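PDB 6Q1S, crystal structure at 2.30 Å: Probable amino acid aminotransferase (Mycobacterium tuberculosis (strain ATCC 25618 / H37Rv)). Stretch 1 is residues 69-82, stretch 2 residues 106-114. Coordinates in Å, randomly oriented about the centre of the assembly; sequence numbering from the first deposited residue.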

ATOM      1  N   ARG B  69     -19.038 -19.418  -2.485  1.00 26.55           N
ATOM      2  CA  ARG B  69     -18.247 -19.714  -1.295  1.00 25.70           C
ATOM      3  C   ARG B  69     -18.149 -18.499  -0.379  1.00 25.52           C
ATOM      4  O   ARG B  69     -18.183 -18.635   0.849  1.00 25.58           O
ATOM      5  CB  ARG B  69     -16.856 -20.194  -1.713  1.00 25.44           C
ATOM      6  CG  ARG B  69     -16.199 -21.196  -0.774  1.00 25.97           C
ATOM      7  CD  ARG B  69     -15.450 -22.258  -1.574  1.00 25.22           C
ATOM      8  NE  ARG B  69     -14.541 -23.055  -0.753  1.00 24.58           N
ATOM      9  CZ  ARG B  69     -13.221 -22.890  -0.727  1.00 25.97           C
ATOM     10  NH1 ARG B  69     -12.652 -21.956  -1.479  1.00 26.71           N
ATOM     11  NH2 ARG B  69     -12.470 -23.660   0.048  1.00 25.54           N
ATOM     12  N   TRP B  70     -18.020 -17.303  -0.959  1.00 25.32           N
ATOM     13  CA  TRP B  70     -17.971 -16.087  -0.151  1.00 25.20           C
ATOM     14  C   TRP B  70     -19.313 -15.795   0.513  1.00 25.91           C
ATOM     15  O   TRP B  70     -19.354 -15.321   1.652  1.00 25.95           O
ATOM     16  CB  TRP B  70     -17.522 -14.901  -1.005  1.00 24.86           C
ATOM     17  CG  TRP B  70     -16.037 -14.824  -1.177  1.00 24.10           C
ATOM     18  CD1 TRP B  70     -15.318 -15.168  -2.285  1.00 24.32           C
ATOM     19  CD2 TRP B  70     -15.083 -14.390  -0.200  1.00 23.62           C
ATOM     20  NE1 TRP B  70     -13.978 -14.964  -2.062  1.00 23.11           N
ATOM     21  CE2 TRP B  70     -13.807 -14.487  -0.789  1.00 23.01           C
ATOM     22  CE3 TRP B  70     -15.184 -13.923   1.114  1.00 23.69           C
ATOM     23  CZ2 TRP B  70     -12.643 -14.136  -0.110  1.00 22.46           C
ATOM     24  CZ3 TRP B  70     -14.025 -13.575   1.786  1.00 23.15           C
ATOM     25  CH2 TRP B  70     -12.773 -13.685   1.173  1.00 22.55           C
ATOM     26  N   ARG B  71     -20.423 -16.050  -0.189  1.00 26.53           N
ATOM     27  CA  ARG B  71     -21.733 -15.776   0.398  1.00 27.26           C
ATOM     28  C   ARG B  71     -22.018 -16.671   1.597  1.00 28.30           C
ATOM     29  O   ARG B  71     -22.749 -16.269   2.508  1.00 30.37           O
ATOM     30  CB  ARG B  71     -22.844 -15.924  -0.644  1.00 27.90           C
ATOM     31  CG  ARG B  71     -22.911 -14.787  -1.651  1.00 27.83           C
ATOM     32  CD  ARG B  71     -24.182 -14.865  -2.490  1.00 28.59           C
ATOM     33  NE  ARG B  71     -24.005 -15.612  -3.731  1.00 28.57           N
ATOM     34  CZ  ARG B  71     -23.812 -15.049  -4.919  1.00 28.44           C
ATOM     35  NH1 ARG B  71     -23.771 -13.729  -5.028  1.00 28.31           N
ATOM     36  NH2 ARG B  71     -23.664 -15.803  -5.999  1.00 28.47           N
ATOM     37  N   ARG B  72     -21.483 -17.893   1.607  1.00 27.43           N
ATOM     38  CA  ARG B  72     -21.689 -18.762   2.760  1.00 28.59           C
ATOM     39  C   ARG B  72     -20.868 -18.295   3.957  1.00 27.22           C
ATOM     40  O   ARG B  72     -21.359 -18.302   5.092  1.00 27.60           O
ATOM     41  CB  ARG B  72     -21.348 -20.208   2.407  1.00 31.04           C
ATOM     42  CG  ARG B  72     -21.629 -21.191   3.536  1.00 33.67           C
ATOM     43  CD  ARG B  72     -21.284 -22.607   3.122  1.00 34.69           C
ATOM     44  NE  ARG B  72     -19.872 -22.740   2.781  1.00 35.34           N
ATOM     45  CZ  ARG B  72     -19.361 -23.769   2.114  1.00 36.22           C
ATOM     46  NH1 ARG B  72     -20.152 -24.755   1.710  1.00 36.72           N
ATOM     47  NH2 ARG B  72     -18.064 -23.810   1.845  1.00 36.27           N
ATOM     48  N   ALA B  73     -19.612 -17.903   3.725  1.00 26.45           N
ATOM     49  CA  ALA B  73     -18.774 -17.433   4.823  1.00 26.03           C
ATOM     50  C   ALA B  73     -19.342 -16.169   5.458  1.00 26.29           C
ATOM     51  O   ALA B  73     -19.301 -16.012   6.684  1.00 26.48           O
ATOM     52  CB  ALA B  73     -17.348 -17.190   4.326  1.00 25.20           C
ATOM     53  N   VAL B  74     -19.886 -15.260   4.644  1.00 26.44           N
ATOM     54  CA  VAL B  74     -20.497 -14.055   5.197  1.00 26.75           C
ATOM     55  C   VAL B  74     -21.783 -14.401   5.938  1.00 27.58           C
ATOM     56  O   VAL B  74     -22.080 -13.829   6.993  1.00 27.84           O
ATOM     57  CB  VAL B  74     -20.715 -12.989   4.103  1.00 28.28           C
ATOM     58  CG1 VAL B  74     -19.406 -12.687   3.398  1.00 27.93           C
ATOM     59  CG2 VAL B  74     -21.773 -13.407   3.104  1.00 30.16           C
ATOM     60  N   GLU B  75     -22.575 -15.332   5.395  1.00 29.34           N
ATOM     61  CA  GLU B  75     -23.829 -15.703   6.041  1.00 30.79           C
ATOM     62  C   GLU B  75     -23.577 -16.403   7.369  1.00 31.10           C
ATOM     63  O   GLU B  75     -24.291 -16.163   8.350  1.00 33.46           O
ATOM     64  CB  GLU B  75     -24.652 -16.595   5.113  1.00 31.50           C
ATOM     65  CG  GLU B  75     -25.935 -17.111   5.733  1.00 33.55           C
ATOM     66  CD  GLU B  75     -27.039 -16.079   5.742  1.00 34.98           C
ATOM     67  OE1 GLU B  75     -26.870 -15.023   5.100  1.00 36.09           O
ATOM     68  OE2 GLU B  75     -28.076 -16.322   6.392  1.00 36.29           O
ATOM     69  N   VAL B  76     -22.562 -17.265   7.420  1.00 29.13           N
ATOM     70  CA  VAL B  76     -22.216 -17.932   8.671  1.00 30.54           C
ATOM     71  C   VAL B  76     -21.721 -16.912   9.688  1.00 31.05           C
ATOM     72  O   VAL B  76     -22.134 -16.919  10.854  1.00 31.96           O
ATOM     73  CB  VAL B  76     -21.170 -19.033   8.415  1.00 30.70           C
ATOM     74  CG1 VAL B  76     -20.510 -19.455   9.715  1.00 31.98           C
ATOM     75  CG2 VAL B  76     -21.815 -20.226   7.724  1.00 30.31           C
ATOM     76  N   ALA B  77     -20.834 -16.013   9.258  1.00 31.04           N
ATOM     77  CA  ALA B  77     -20.310 -14.996  10.161  1.00 31.83           C
ATOM     78  C   ALA B  77     -21.399 -14.023  10.595  1.00 34.77           C
ATOM     79  O   ALA B  77     -21.413 -13.572  11.746  1.00 37.61           O
ATOM     80  CB  ALA B  77     -19.157 -14.246   9.494  1.00 30.18           C
ATOM     81  N   THR B  78     -22.321 -13.690   9.688  1.00 33.29           N
ATOM     82  CA  THR B  78     -23.413 -12.786  10.035  1.00 31.01           C
ATOM     83  C   THR B  78     -24.297 -13.383  11.122  1.00 31.43           C
ATOM     84  O   THR B  78     -24.579 -12.734  12.135  1.00 31.05           O
ATOM     85  CB  THR B  78     -24.239 -12.450   8.791  1.00 29.28           C
ATOM     86  OG1 THR B  78     -23.395 -11.836   7.810  1.00 28.60           O
ATOM     87  CG2 THR B  78     -25.368 -11.499   9.140  1.00 30.01           C
ATOM     88  N   GLN B  79     -24.748 -14.627  10.928  1.00 33.08           N
ATOM     89  CA  GLN B  79     -25.630 -15.247  11.910  1.00 35.06           C
ATOM     90  C   GLN B  79     -24.932 -15.463  13.245  1.00 35.32           C
ATOM     91  O   GLN B  79     -25.591 -15.499  14.289  1.00 35.63           O
ATOM     92  CB  GLN B  79     -26.146 -16.586  11.382  1.00 35.10           C
ATOM     93  CG  GLN B  79     -27.062 -16.485  10.185  1.00 36.12           C
ATOM     94  CD  GLN B  79     -27.380 -17.842   9.598  1.00 36.42           C
ATOM     95  OE1 GLN B  79     -27.278 -18.865  10.277  1.00 34.97           O
ATOM     96  NE2 GLN B  79     -27.756 -17.863   8.327  1.00 38.36           N
ATOM     97  N   ARG B  80     -23.606 -15.610  13.232  1.00 34.78           N
ATOM     98  CA  ARG B  80     -22.871 -15.749  14.483  1.00 36.01           C
ATOM     99  C   ARG B  80     -22.788 -14.424  15.229  1.00 36.20           C
ATOM    100  O   ARG B  80     -22.871 -14.394  16.464  1.00 37.51           O
ATOM    101  CB  ARG B  80     -21.473 -16.293  14.205  1.00 37.96           C
ATOM    102  CG  ARG B  80     -20.670 -16.588  15.451  1.00 40.44           C
ATOM    103  CD  ARG B  80     -20.494 -18.081  15.646  1.00 43.25           C
ATOM    104  NE  ARG B  80     -19.577 -18.366  16.743  1.00 45.31           N
ATOM    105  CZ  ARG B  80     -18.961 -19.530  16.919  1.00 45.21           C
ATOM    106  NH1 ARG B  80     -18.139 -19.697  17.946  1.00 45.28           N
ATOM    107  NH2 ARG B  80     -19.160 -20.523  16.064  1.00 44.62           N
ATOM    108  N   TRP B  81     -22.639 -13.317  14.500  1.00 35.23           N
ATOM    109  CA  TRP B  81     -22.579 -12.011  15.146  1.00 33.98           C
ATOM    110  C   TRP B  81     -23.948 -11.575  15.650  1.00 34.24           C
ATOM    111  O   TRP B  81     -24.068 -11.056  16.767  1.00 35.37           O
ATOM    112  CB  TRP B  81     -22.009 -10.974  14.179  1.00 33.26           C
ATOM    113  CG  TRP B  81     -21.946  -9.592  14.754  1.00 33.62           C
ATOM    114  CD1 TRP B  81     -22.902  -8.621  14.665  1.00 34.52           C
ATOM    115  CD2 TRP B  81     -20.865  -9.022  15.504  1.00 32.48           C
ATOM    116  NE1 TRP B  81     -22.485  -7.485  15.316  1.00 34.32           N
ATOM    117  CE2 TRP B  81     -21.238  -7.706  15.838  1.00 32.24           C
ATOM    118  CE3 TRP B  81     -19.619  -9.499  15.925  1.00 31.85           C
ATOM    119  CZ2 TRP B  81     -20.411  -6.860  16.574  1.00 32.07           C
ATOM    120  CZ3 TRP B  81     -18.800  -8.658  16.655  1.00 32.32           C
ATOM    121  CH2 TRP B  81     -19.200  -7.354  16.972  1.00 32.21           C
ATOM    122  N   VAL B  82     -24.991 -11.767  14.839  1.00 33.16           N
ATOM    123  CA  VAL B  82     -26.331 -11.351  15.242  1.00 34.78           C
ATOM    124  C   VAL B  82     -26.791 -12.145  16.457  1.00 36.44           C
ATOM    125  O   VAL B  82     -27.481 -11.618  17.339  1.00 39.19           O
ATOM    126  CB  VAL B  82     -27.307 -11.500  14.059  1.00 36.22           C
ATOM    127  CG1 VAL B  82     -28.728 -11.150  14.484  1.00 37.69           C
ATOM    128  CG2 VAL B  82     -26.858 -10.631  12.898  1.00 37.17           C
TER
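Stretch 2 (106-114) TAYVMVSPV

Two tryptophans, Trp70 and Trp81, mark the ends of this contact on the helix, with two alanines, Ala73 and Ala77, between them. No hydrogen bond joins the two stretches, and the contact is made by packing alone. Stretch 1 is helical throughout, and the helix extends beyond it at both ends. Stretch 2 is mostly an extended strand. Its backbone angles are those of a beta strand, for example -120/137° at Val109 and -115/137° at Val111.

The strand runs in nearly the same direction as the helix. The angle between their N-to-C directions is 24°, and the signed crossing angle is -24°. The axes approach to 8.4 Å. The CA atoms of Ala73 and Val109 are 6.4 Å apart, and those of Ala77 and Val111 are 7.0 Å apart. Small alanine side chains at these positions accompany the close backbone approach. Together the two stretches bury 446 Å², counting both sides.

The strand alternates. The CA-to-CB bonds of Ala107, Val109 and Val111 point toward the helix. Those of Tyr108, Met110 and Ser112 point away.

Ala107 lies at the Trp70 end, with Ala107 CB 3.5 Å from Trp70 CZ2. Val109 comes next and has the largest covered area of any residue in the contact. Val109 CG2 is 3.5 Å from Trp70 CZ3, at the edge of the indole ring. Val109 CG2 also lies 3.7 Å from Ala73 CB and 4.0 Å from Val74 CG1. Val109 CG1 reaches Ala77 CB at 3.7 Å. Ala77 thus touches two valines, since Ala77 CB is also 3.7 Å from Val111 CG2. Val111 CG1 in turn lies 3.5 Å from Trp81 CE3. Val109 and Val111 both have chi1 in the t well.

The tryptophans also meet the strand backbone. Tyr108 O is 3.5 Å from Trp70 CZ3, at the ring edge. Trp81 CH2 is 3.9 Å from Ser112 O and 3.9 Å from Pro113 N. The Pro113 ring adds a looser contact, with Pro113 CG 4.3 Å from Trp81 CH2. The indole nitrogen Trp81 NE1 is hydrogen-bonded elsewhere in the structure.

Other helix residues take no part. Arg71, Arg72, Glu75, Val76 and Gln79 are out of reach of the strand. The CA-to-CB bond of Thr78 points away from it, and Thr78 OG1 donates a hydrogen bond to Val74 O at 2.5 Å. Gln79 NE2 donates a very short one to Glu75 OE2, also 2.5 Å, one helical turn back.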

ATOM      1  N   THR B 106      -5.072 -16.680   0.010  1.00 20.59           N
ATOM      2  CA  THR B 106      -5.632 -16.580   1.350  1.00 19.72           C
ATOM      3  C   THR B 106      -6.959 -15.835   1.291  1.00 20.19           C
ATOM      4  O   THR B 106      -7.059 -14.783   0.654  1.00 20.17           O
ATOM      5  CB  THR B 106      -4.664 -15.862   2.292  1.00 19.38           C
ATOM      6  OG1 THR B 106      -3.385 -16.511   2.255  1.00 18.95           O
ATOM      7  CG2 THR B 106      -5.193 -15.885   3.718  1.00 19.66           C
ATOM      8  N   ALA B 107      -7.979 -16.394   1.940  1.00 20.65           N
ATOM      9  CA  ALA B 107      -9.318 -15.821   1.895  1.00 21.16           C
ATOM     10  C   ALA B 107     -10.055 -16.153   3.182  1.00 21.56           C
ATOM     11  O   ALA B 107     -10.155 -17.326   3.550  1.00 21.71           O
ATOM     12  CB  ALA B 107     -10.095 -16.352   0.687  1.00 21.47           C
ATOM     13  N   TYR B 108     -10.563 -15.129   3.867  1.00 21.78           N
ATOM     14  CA  TYR B 108     -11.362 -15.361   5.063  1.00 22.24           C
ATOM     15  C   TYR B 108     -12.269 -14.163   5.306  1.00 23.01           C
ATOM     16  O   TYR B 108     -12.130 -13.108   4.682  1.00 23.28           O
ATOM     17  CB  TYR B 108     -10.486 -15.650   6.289  1.00 22.80           C
ATOM     18  CG  TYR B 108      -9.557 -14.531   6.703  1.00 21.60           C
ATOM     19  CD1 TYR B 108      -8.280 -14.425   6.166  1.00 21.01           C
ATOM     20  CD2 TYR B 108      -9.948 -13.595   7.651  1.00 21.86           C
ATOM     21  CE1 TYR B 108      -7.426 -13.410   6.551  1.00 20.70           C
ATOM     22  CE2 TYR B 108      -9.100 -12.577   8.040  1.00 21.54           C
ATOM     23  CZ  TYR B 108      -7.840 -12.490   7.488  1.00 20.96           C
ATOM     24  OH  TYR B 108      -6.994 -11.479   7.878  1.00 20.69           O
ATOM     25  N   VAL B 109     -13.206 -14.349   6.234  1.00 23.49           N
ATOM     26  CA  VAL B 109     -14.193 -13.344   6.605  1.00 23.62           C
ATOM     27  C   VAL B 109     -14.028 -13.036   8.086  1.00 25.45           C
ATOM     28  O   VAL B 109     -13.850 -13.946   8.902  1.00 26.35           O
ATOM     29  CB  VAL B 109     -15.624 -13.834   6.297  1.00 24.30           C
ATOM     30  CG1 VAL B 109     -16.662 -12.983   7.012  1.00 24.87           C
ATOM     31  CG2 VAL B 109     -15.870 -13.837   4.801  1.00 24.27           C
ATOM     32  N   MET B 110     -14.086 -11.751   8.431  1.00 26.03           N
ATOM     33  CA  MET B 110     -13.824 -11.303   9.792  1.00 26.13           C
ATOM     34  C   MET B 110     -14.854 -10.270  10.219  1.00 26.92           C
ATOM     35  O   MET B 110     -15.123  -9.319   9.479  1.00 28.75           O
ATOM     36  CB  MET B 110     -12.414 -10.717   9.904  1.00 27.53           C
ATOM     37  CG  MET B 110     -12.097 -10.134  11.259  1.00 30.03           C
ATOM     38  SD  MET B 110     -10.338  -9.804  11.451  1.00 33.23           S
ATOM     39  CE  MET B 110      -9.992  -8.994   9.894  1.00 32.51           C
ATOM     40  N   VAL B 111     -15.420 -10.455  11.411  1.00 26.80           N
ATOM     41  CA  VAL B 111     -16.345  -9.499  12.007  1.00 26.32           C
ATOM     42  C   VAL B 111     -15.708  -8.937  13.269  1.00 26.21           C
ATOM     43  O   VAL B 111     -15.132  -9.682  14.070  1.00 25.29           O
ATOM     44  CB  VAL B 111     -17.709 -10.146  12.323  1.00 26.59           C
ATOM     45  CG1 VAL B 111     -18.753  -9.073  12.581  1.00 26.78           C
ATOM     46  CG2 VAL B 111     -18.139 -11.064  11.191  1.00 27.68           C
ATOM     47  N   SER B 112     -15.822  -7.628  13.450  1.00 26.94           N
ATOM     48  CA  SER B 112     -15.221  -6.923  14.571  1.00 27.98           C
ATOM     49  C   SER B 112     -16.180  -5.841  15.037  1.00 29.14           C
ATOM     50  O   SER B 112     -17.103  -5.467  14.306  1.00 31.62           O
ATOM     51  CB  SER B 112     -13.869  -6.312  14.179  1.00 29.42           C
ATOM     52  OG  SER B 112     -12.918  -7.324  13.887  1.00 30.75           O
ATOM     53  N   PRO B 113     -15.991  -5.318  16.249  1.00 26.60           N
ATOM     54  CA  PRO B 113     -16.859  -4.233  16.719  1.00 26.96           C
ATOM     55  C   PRO B 113     -16.665  -2.952  15.923  1.00 26.76           C
ATOM     56  O   PRO B 113     -15.563  -2.628  15.475  1.00 26.30           O
ATOM     57  CB  PRO B 113     -16.436  -4.043  18.181  1.00 27.17           C
ATOM     58  CG  PRO B 113     -15.781  -5.328  18.560  1.00 26.88           C
ATOM     59  CD  PRO B 113     -15.115  -5.825  17.320  1.00 26.20           C
ATOM     60  N   VAL B 114     -17.758  -2.217  15.764  1.00 27.31           N
ATOM     61  CA  VAL B 114     -17.712  -0.911  15.096  1.00 27.25           C
ATOM     62  C   VAL B 114     -17.060   0.106  16.027  1.00 30.45           C
ATOM     63  O   VAL B 114     -17.488   0.241  17.189  1.00 33.13           O
ATOM     64  CB  VAL B 114     -19.120  -0.470  14.693  1.00 27.89           C
ATOM     65  CG1 VAL B 114     -19.095   0.934  14.113  1.00 27.90           C
ATOM     66  CG2 VAL B 114     -19.713  -1.450  13.692  1.00 27.87           C
TER